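Local atomic coordinates of SPT6 (Antonospora locustae, PDB entry 2XP1), a protein that is a transcription elongation factor, probably also a histone chaperone, whose tandem SH2 domains enable its interaction with RNA polymerase II. Residues L157-S162 / V171-R176. Sequence-based numbering, arbitrary orientation.
Sequences LTYNNS and VAYRKR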
loop_
_atom_site.group_PDB
_atom_site.type_symbol
_atom_site.label_atom_id
_atom_site.label_comp_id
_atom_site.label_asym_id
_atom_site.label_seq_id
_atom_site.Cartn_x
_atom_site.Cartn_y
_atom_site.Cartn_z
ATOM N N LEU A 157 5.487 2.502 8.420
ATOM C CA LEU A 157 4.742 2.281 9.626
ATOM C C LEU A 157 3.295 2.578 9.286
ATOM O O LEU A 157 2.989 3.647 8.708
ATOM C CB LEU A 157 5.252 3.229 10.710
ATOM C CG LEU A 157 6.716 2.949 11.092
ATOM C CD1 LEU A 157 7.273 3.853 12.214
ATOM C CD2 LEU A 157 6.760 1.537 11.573
ATOM N N THR A 158 2.404 1.634 9.628
ATOM C CA THR A 158 0.990 1.812 9.330
ATOM C C THR A 158 0.170 1.781 10.600
ATOM O O THR A 158 0.389 0.972 11.483
ATOM C CB THR A 158 0.510 0.803 8.309
ATOM O OG1 THR A 158 1.128 -0.456 8.592
ATOM C CG2 THR A 158 0.972 1.236 6.970
ATOM N N TYR A 159 -0.750 2.719 10.696
ATOM C CA TYR A 159 -1.510 2.940 11.889
ATOM C C TYR A 159 -2.925 3.290 11.422
ATOM O O TYR A 159 -3.182 4.406 10.942
ATOM C CB TYR A 159 -0.866 4.080 12.695
ATOM C CG TYR A 159 -1.756 4.654 13.778
ATOM C CD1 TYR A 159 -1.811 4.066 15.035
ATOM C CD2 TYR A 159 -2.557 5.765 13.543
ATOM C CE1 TYR A 159 -2.630 4.576 16.040
ATOM C CE2 TYR A 159 -3.392 6.283 14.559
ATOM C CZ TYR A 159 -3.408 5.675 15.799
ATOM O OH TYR A 159 -4.207 6.160 16.802
ATOM N N ASN A 160 -3.839 2.328 11.531
ATOM C CA ASN A 160 -5.215 2.523 11.076
ATOM C C ASN A 160 -5.196 2.800 9.598
ATOM O O ASN A 160 -4.664 2.038 8.796
ATOM C CB ASN A 160 -5.890 3.716 11.783
ATOM C CG ASN A 160 -6.298 3.408 13.194
ATOM O OD1 ASN A 160 -6.087 2.307 13.671
ATOM N ND2 ASN A 160 -6.916 4.377 13.866
ATOM N N ASN A 161 -5.775 3.930 9.252
ATOM C CA ASN A 161 -5.802 4.395 7.883
ATOM C C ASN A 161 -4.405 4.844 7.435
ATOM O O ASN A 161 -3.986 4.579 6.296
ATOM C CB ASN A 161 -6.820 5.524 7.792
ATOM C CG ASN A 161 -8.247 5.031 8.036
ATOM O OD1 ASN A 161 -8.688 4.068 7.415
ATOM N ND2 ASN A 161 -8.973 5.693 8.933
ATOM N N SER A 162 -3.664 5.435 8.376
ATOM C CA SER A 162 -2.513 6.278 8.083
ATOM C C SER A 162 -1.176 5.536 7.948
ATOM O O SER A 162 -1.041 4.426 8.380
ATOM C CB SER A 162 -2.444 7.357 9.154
ATOM O OG SER A 162 -3.675 8.060 9.193
ATOM N N VAL A 171 4.721 9.966 15.787
ATOM C CA VAL A 171 4.577 10.746 17.025
ATOM C C VAL A 171 3.861 12.077 16.746
ATOM O O VAL A 171 2.848 12.411 17.397
ATOM C CB VAL A 171 5.947 11.001 17.689
ATOM C CG1 VAL A 171 5.831 12.045 18.817
ATOM C CG2 VAL A 171 6.519 9.696 18.207
ATOM N N ALA A 172 4.379 12.806 15.754
ATOM C CA ALA A 172 3.846 14.110 15.373
ATOM C C ALA A 172 2.338 14.050 15.127
ATOM O O ALA A 172 1.586 14.891 15.616
ATOM C CB ALA A 172 4.575 14.645 14.136
ATOM N N TYR A 173 1.914 13.037 14.378
ATOM C CA TYR A 173 0.514 12.845 14.042
ATOM C C TYR A 173 -0.332 12.457 15.268
ATOM O O TYR A 173 -1.407 13.020 15.507
ATOM C CB TYR A 173 0.412 11.786 12.947
ATOM C CG TYR A 173 -0.911 11.088 12.909
ATOM C CD1 TYR A 173 -1.972 11.588 12.151
ATOM C CD2 TYR A 173 -1.099 9.928 13.626
ATOM C CE1 TYR A 173 -3.197 10.939 12.121
ATOM C CE2 TYR A 173 -2.300 9.267 13.609
ATOM C CZ TYR A 173 -3.353 9.769 12.861
ATOM O OH TYR A 173 -4.541 9.068 12.869
ATOM N N ARG A 174 0.178 11.500 16.042
ATOM C CA ARG A 174 -0.527 10.928 17.183
ATOM C C ARG A 174 -0.901 11.944 18.271
ATOM O O ARG A 174 -1.980 11.832 18.890
ATOM C CB ARG A 174 0.322 9.814 17.779
ATOM C CG ARG A 174 -0.375 8.983 18.814
ATOM C CD ARG A 174 -1.569 8.271 18.242
ATOM N NE ARG A 174 -2.291 7.586 19.303
ATOM C CZ ARG A 174 -3.170 8.176 20.105
ATOM N NH1 ARG A 174 -3.442 9.474 19.972
ATOM N NH2 ARG A 174 -3.778 7.469 21.049
ATOM N N LYS A 175 -0.024 12.930 18.491
ATOM C CA LYS A 175 -0.263 13.983 19.514
ATOM C C LYS A 175 -1.334 15.041 19.157
ATOM O O LYS A 175 -2.137 15.418 20.008
ATOM C CB LYS A 175 1.059 14.654 19.970
ATOM C CG LYS A 175 1.753 15.543 18.938
ATOM C CD LYS A 175 3.159 15.866 19.384
ATOM C CE LYS A 175 3.703 17.057 18.645
ATOM N NZ LYS A 175 4.571 17.870 19.550
ATOM N N ARG A 176 -1.337 15.498 17.902
ATOM C CA ARG A 176 -1.985 16.759 17.523
ATOM C C ARG A 176 -3.070 16.538 16.475
ATOM O O ARG A 176 -4.134 15.988 16.771
ATOM C CB ARG A 176 -0.937 17.746 16.990
ATOM C CG ARG A 176 -1.302 19.237 17.098
ATOM C CD ARG A 176 -0.773 19.885 18.391
ATOM N NE ARG A 176 -0.934 21.343 18.384
ATOM C CZ ARG A 176 -0.655 22.144 19.413
ATOM N NH1 ARG A 176 -0.204 21.636 20.556
ATOM N NH2 ARG A 176 -0.835 23.463 19.308
#
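Tyr-159, Tyr-173 and Arg-174 illustrate how a beta hairpin can be held against a helix by aromatic rings and one shared carboxylate rather than by direct hydrogen bonds. Tyr-159 can be followed outward from the backbone. Its bond from CA to CB points toward helix 167-175, and a chi1 of 165°, with CG opposite the backbone N, sets the ring beside Tyr-173. Farther out, Tyr-159 CD2 comes 3.5 Å from Tyr-173 CE2, and the closest touch follows at the next atom, where the CE2 carbons of Tyr-159 and Tyr-173 stand 3.3 Å apart. Tyr-159 CE2 arrives at the edge of the Tyr-173 ring, near its plane, while the ring planes meet obliquely, at 71°. Tyr-173 OH in turn lies at the edge of the Tyr-159 ring, in its plane, 3.5 Å from Tyr-159 CE2. Tyr-159 CZ then passes 4.0 Å from Arg-174 CD. At the tip, Tyr-159 OH sits over one face of the guanidinium, 3.5 Å from Arg-174 NE but badly angled for a bond. Both polar groups turn instead to Glu-149, whose carboxylate hydrogen-bonds Tyr-159 OH and forms a salt bridge with Arg-174 NE. A bend at chi2 (62°) brings the arginine chain round to this position. Phe-170 meets Tyr-159 edge-to-face. Without the phenol, as with an alanine here, Tyr-173 would probably face a gap and Glu-149 would lose its hydroxyl partner. The type II' turn from Tyr-159 to Ser-162 closes the hairpin, joined here to helix 167-175 of the second SH2 domain, whose fold sets helices against a central antiparallel sheet.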